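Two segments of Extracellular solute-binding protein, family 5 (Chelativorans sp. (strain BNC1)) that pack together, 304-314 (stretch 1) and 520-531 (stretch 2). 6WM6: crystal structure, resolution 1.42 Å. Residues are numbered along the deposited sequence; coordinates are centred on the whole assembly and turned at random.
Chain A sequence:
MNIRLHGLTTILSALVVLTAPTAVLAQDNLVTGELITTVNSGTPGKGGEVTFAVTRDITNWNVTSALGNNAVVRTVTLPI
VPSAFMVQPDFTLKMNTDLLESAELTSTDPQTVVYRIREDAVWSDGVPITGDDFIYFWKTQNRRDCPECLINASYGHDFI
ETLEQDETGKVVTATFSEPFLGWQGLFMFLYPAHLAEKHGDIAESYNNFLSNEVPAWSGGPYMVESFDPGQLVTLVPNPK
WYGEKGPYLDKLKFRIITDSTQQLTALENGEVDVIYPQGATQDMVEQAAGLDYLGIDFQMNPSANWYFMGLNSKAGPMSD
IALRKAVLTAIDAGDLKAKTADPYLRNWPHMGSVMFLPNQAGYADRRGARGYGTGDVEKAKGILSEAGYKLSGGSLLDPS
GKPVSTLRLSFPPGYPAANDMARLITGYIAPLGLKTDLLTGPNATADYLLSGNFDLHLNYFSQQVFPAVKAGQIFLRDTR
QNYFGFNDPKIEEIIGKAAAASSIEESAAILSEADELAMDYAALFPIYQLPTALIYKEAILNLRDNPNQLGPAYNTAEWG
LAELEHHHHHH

Stretch 1 (304-314) ANWYFMGLNSK
Stretch 2 (520-531) DYAALFPIYQLP

What ties the two stretches together? Strands 305-311 and 524-531 run antiparallel, their directions 143° apart. Five backbone hydrogen bonds, each 2.9 Å from N to O, link them: Leu530 N to Asn305 O, Tyr307 N to Tyr528 O, Ile527 N to Tyr307 O, Met309 N to Phe525 O and Phe525 N to Met309 O. A sixth, Leu311 N to Ala523 O at 2.9 Å, ends just before the second strand. Beyond the strands, Tyr521 OH donates to Ser313 OG at 2.9 Å; chi1 of 76° (p) on Ser313 and -171° (t) on Tyr521 bring the hydroxyls together.

How is the register set? Trp306 faces Gln529 (CA to CA 4.0 Å), but Phe308 faces Pro526 (CA to CA 4.4 Å), so a beta bulge lies between. Ile527 absorbs it with phi/psi of -116/-82, while other strand residues stay extended. Pro526 suits its non-hydrogen-bonded position, where its missing N-H costs no cross-strand bond. Tyr528 N is buried without a partner. Ala522, with phi/psi of 61/37, turns the chain from helix towards the strand.

Which side chains pack around the bulge? Tyr307 (chi1 -75°, m; chi2 -62°) points toward stretch 2. Leu530 (chi1 -78°, m; chi2 66°, p) sets CD1 over one face of the Tyr307 ring, 3.4 Å from that ring's centroid. The Tyr307 edge meets the face of Tyr528 (chi1 62°, p) in an offset pair, planes at 90° and centroids 5.7 Å apart.

What fills the two sheet faces? Trp306 (p, chi2 -82°) places CZ3 3.8 Å from Pro526 CB, and Phe308 (p, chi2 77°) places CD1 3.5 Å from Leu524 CD1; Leu524 is t, chi2 62°. Gly310 shares this face without a side chain. On the other, Met309 (t, t, p) and Phe525 (t, chi2 79°) pair CB to CB at 4.3 Å. Together the two stretches bury 942 Å², both sides summed, and apolar Trp306, Phe308, Leu524 and Pro526 suit their buried places.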

# COMPACT_ATOMS: atom_id res chain seq x y z
N ALA A 304 4.45 2.48 -4.69
CA ALA A 304 4.58 1.13 -4.16
C ALA A 304 3.49 0.22 -4.71
O ALA A 304 3.59 -1.02 -4.54
CB ALA A 304 4.50 1.15 -2.63
N ASN A 305 2.44 0.75 -5.31
CA ASN A 305 1.40 -0.05 -5.93
C ASN A 305 1.89 -0.48 -7.30
O ASN A 305 2.36 0.35 -8.10
CB ASN A 305 0.11 0.76 -6.10
CG ASN A 305 -0.53 1.12 -4.78
OD1 ASN A 305 -0.30 0.46 -3.78
ND2 ASN A 305 -1.38 2.13 -4.81
N TRP A 306 1.73 -1.76 -7.61
CA TRP A 306 2.17 -2.31 -8.90
C TRP A 306 1.06 -3.12 -9.56
O TRP A 306 0.42 -3.96 -8.91
CB TRP A 306 3.46 -3.13 -8.77
CG TRP A 306 3.48 -4.22 -7.74
CD1 TRP A 306 3.71 -4.07 -6.41
CD2 TRP A 306 3.32 -5.64 -7.97
NE1 TRP A 306 3.68 -5.30 -5.78
CE2 TRP A 306 3.46 -6.28 -6.72
CE3 TRP A 306 3.07 -6.42 -9.10
CZ2 TRP A 306 3.37 -7.67 -6.57
CZ3 TRP A 306 2.99 -7.80 -8.94
CH2 TRP A 306 3.15 -8.40 -7.70
N TYR A 307 0.83 -2.84 -10.84
CA TYR A 307 -0.14 -3.57 -11.62
C TYR A 307 0.33 -5.00 -11.85
O TYR A 307 1.53 -5.26 -12.04
CB TYR A 307 -0.34 -2.95 -12.99
CG TYR A 307 -1.14 -1.69 -13.03
CD1 TYR A 307 -2.47 -1.67 -12.62
CD2 TYR A 307 -0.59 -0.50 -13.51
CE1 TYR A 307 -3.20 -0.52 -12.66
CE2 TYR A 307 -1.35 0.67 -13.58
CZ TYR A 307 -2.65 0.63 -13.14
OH TYR A 307 -3.40 1.80 -13.18
N PHE A 308 -0.64 -5.91 -11.88
CA PHE A 308 -0.39 -7.30 -12.17
C PHE A 308 -1.59 -7.85 -12.94
O PHE A 308 -2.70 -7.30 -12.90
CB PHE A 308 -0.18 -8.12 -10.90
CG PHE A 308 -1.40 -8.20 -10.00
CD1 PHE A 308 -2.46 -9.03 -10.31
CD2 PHE A 308 -1.47 -7.47 -8.81
CE1 PHE A 308 -3.58 -9.12 -9.47
CE2 PHE A 308 -2.58 -7.57 -7.98
CZ PHE A 308 -3.63 -8.38 -8.31
N MET A 309 -1.37 -9.00 -13.59
CA MET A 309 -2.45 -9.86 -14.04
C MET A 309 -2.33 -11.18 -13.29
O MET A 309 -1.30 -11.88 -13.40
CB MET A 309 -2.39 -10.12 -15.53
CG MET A 309 -3.66 -10.85 -16.00
SD MET A 309 -3.64 -11.29 -17.74
CE MET A 309 -2.34 -12.53 -17.77
N GLY A 310 -3.37 -11.54 -12.56
CA GLY A 310 -3.41 -12.82 -11.89
C GLY A 310 -4.16 -13.83 -12.75
O GLY A 310 -5.04 -13.48 -13.54
N LEU A 311 -3.79 -15.09 -12.60
CA LEU A 311 -4.32 -16.19 -13.40
C LEU A 311 -4.89 -17.23 -12.44
O LEU A 311 -4.25 -17.58 -11.45
CB LEU A 311 -3.25 -16.80 -14.30
CG LEU A 311 -2.57 -15.81 -15.26
CD1 LEU A 311 -1.35 -15.17 -14.61
CD2 LEU A 311 -2.16 -16.51 -16.56
N ASN A 312 -6.10 -17.70 -12.73
CA ASN A 312 -6.79 -18.59 -11.80
C ASN A 312 -6.24 -20.01 -11.92
O ASN A 312 -6.69 -20.81 -12.73
CB ASN A 312 -8.27 -18.56 -12.11
CG ASN A 312 -9.08 -19.33 -11.11
OD1 ASN A 312 -8.53 -20.04 -10.27
ND2 ASN A 312 -10.39 -19.18 -11.18
N SER A 313 -5.25 -20.34 -11.09
CA SER A 313 -4.66 -21.67 -11.12
C SER A 313 -5.52 -22.70 -10.41
O SER A 313 -5.21 -23.90 -10.49
CB SER A 313 -3.26 -21.69 -10.51
OG SER A 313 -3.30 -21.65 -9.09
N LYS A 314 -6.57 -22.25 -9.72
CA LYS A 314 -7.40 -23.18 -8.93
C LYS A 314 -8.47 -23.85 -9.77
O LYS A 314 -8.87 -24.98 -9.45
CB LYS A 314 -8.09 -22.45 -7.79
CG LYS A 314 -7.16 -21.84 -6.76
CD LYS A 314 -7.98 -21.13 -5.69
CE LYS A 314 -7.14 -20.16 -4.89
NZ LYS A 314 -7.95 -19.51 -3.82
N ASP A 520 7.94 -19.47 -11.74
CA ASP A 520 7.80 -20.75 -12.42
C ASP A 520 6.34 -21.17 -12.51
O ASP A 520 5.92 -21.81 -13.49
CB ASP A 520 8.57 -21.84 -11.65
CG ASP A 520 10.08 -21.73 -11.77
OD1 ASP A 520 10.60 -21.02 -12.66
OD2 ASP A 520 10.74 -22.39 -10.92
N TYR A 521 5.53 -20.86 -11.47
CA TYR A 521 4.15 -21.34 -11.40
C TYR A 521 3.22 -20.54 -12.30
O TYR A 521 2.14 -21.03 -12.64
CB TYR A 521 3.70 -21.25 -9.93
CG TYR A 521 2.38 -21.89 -9.61
CD1 TYR A 521 2.23 -23.27 -9.68
CD2 TYR A 521 1.29 -21.13 -9.21
CE1 TYR A 521 0.99 -23.88 -9.38
CE2 TYR A 521 0.08 -21.72 -8.91
CZ TYR A 521 -0.06 -23.07 -8.98
OH TYR A 521 -1.29 -23.65 -8.68
N ALA A 522 3.61 -19.32 -12.68
CA ALA A 522 2.91 -18.54 -13.70
C ALA A 522 1.46 -18.23 -13.35
O ALA A 522 0.59 -18.22 -14.22
CB ALA A 522 3.02 -19.20 -15.08
N ALA A 523 1.18 -17.97 -12.08
CA ALA A 523 -0.14 -17.54 -11.64
C ALA A 523 -0.22 -16.04 -11.37
O ALA A 523 -1.31 -15.52 -11.09
CB ALA A 523 -0.59 -18.32 -10.39
N LEU A 524 0.89 -15.33 -11.46
CA LEU A 524 0.91 -13.88 -11.17
C LEU A 524 1.95 -13.23 -12.08
O LEU A 524 3.15 -13.56 -12.02
CB LEU A 524 1.21 -13.63 -9.70
CG LEU A 524 1.11 -12.18 -9.23
CD1 LEU A 524 -0.28 -11.64 -9.42
CD2 LEU A 524 1.52 -12.12 -7.75
N PHE A 525 1.48 -12.33 -12.94
CA PHE A 525 2.31 -11.64 -13.93
C PHE A 525 2.45 -10.18 -13.56
O PHE A 525 1.47 -9.44 -13.63
CB PHE A 525 1.61 -11.78 -15.29
CG PHE A 525 2.30 -11.10 -16.45
CD1 PHE A 525 3.40 -11.67 -17.08
CD2 PHE A 525 1.80 -9.92 -16.97
CE1 PHE A 525 3.99 -11.07 -18.17
CE2 PHE A 525 2.42 -9.30 -18.04
CZ PHE A 525 3.51 -9.88 -18.66
N PRO A 526 3.63 -9.76 -13.12
CA PRO A 526 3.82 -8.34 -12.77
C PRO A 526 3.95 -7.51 -14.03
O PRO A 526 4.49 -7.96 -15.04
CB PRO A 526 5.13 -8.36 -11.98
CG PRO A 526 5.94 -9.50 -12.61
CD PRO A 526 4.89 -10.52 -13.06
N ILE A 527 3.48 -6.26 -13.95
CA ILE A 527 3.44 -5.35 -15.10
C ILE A 527 4.35 -4.15 -14.84
O ILE A 527 5.50 -4.12 -15.29
CB ILE A 527 1.99 -5.01 -15.47
CG1 ILE A 527 1.21 -6.29 -15.81
CG2 ILE A 527 1.95 -4.05 -16.65
CD1 ILE A 527 -0.30 -6.12 -15.95
N TYR A 528 3.88 -3.15 -14.12
CA TYR A 528 4.71 -1.99 -13.76
C TYR A 528 4.00 -1.23 -12.66
O TYR A 528 2.80 -1.41 -12.40
CB TYR A 528 5.02 -1.11 -14.97
CG TYR A 528 3.86 -0.47 -15.68
CD1 TYR A 528 3.10 0.52 -15.06
CD2 TYR A 528 3.50 -0.84 -16.99
CE1 TYR A 528 2.03 1.14 -15.70
CE2 TYR A 528 2.43 -0.24 -17.62
CZ TYR A 528 1.71 0.73 -16.98
OH TYR A 528 0.63 1.37 -17.58
N GLN A 529 4.75 -0.34 -12.01
CA GLN A 529 4.25 0.47 -10.91
C GLN A 529 3.29 1.55 -11.37
O GLN A 529 3.50 2.21 -12.40
CB GLN A 529 5.44 1.12 -10.20
CG GLN A 529 6.29 0.16 -9.36
CD GLN A 529 7.64 0.75 -9.10
OE1 GLN A 529 8.54 0.64 -9.92
NE2 GLN A 529 7.79 1.34 -7.93
N LEU A 530 2.25 1.78 -10.59
CA LEU A 530 1.36 2.90 -10.84
C LEU A 530 2.09 4.21 -10.61
O LEU A 530 2.91 4.32 -9.70
CB LEU A 530 0.14 2.86 -9.92
CG LEU A 530 -0.97 1.87 -10.28
CD1 LEU A 530 -0.56 0.43 -10.15
CD2 LEU A 530 -2.18 2.14 -9.37
N PRO A 531 1.78 5.25 -11.37
CA PRO A 531 2.28 6.58 -11.02
C PRO A 531 1.44 7.21 -9.93
O PRO A 531 0.22 7.14 -9.93
CB PRO A 531 2.13 7.36 -12.34
CG PRO A 531 0.94 6.71 -13.01
CD PRO A 531 1.01 5.24 -12.64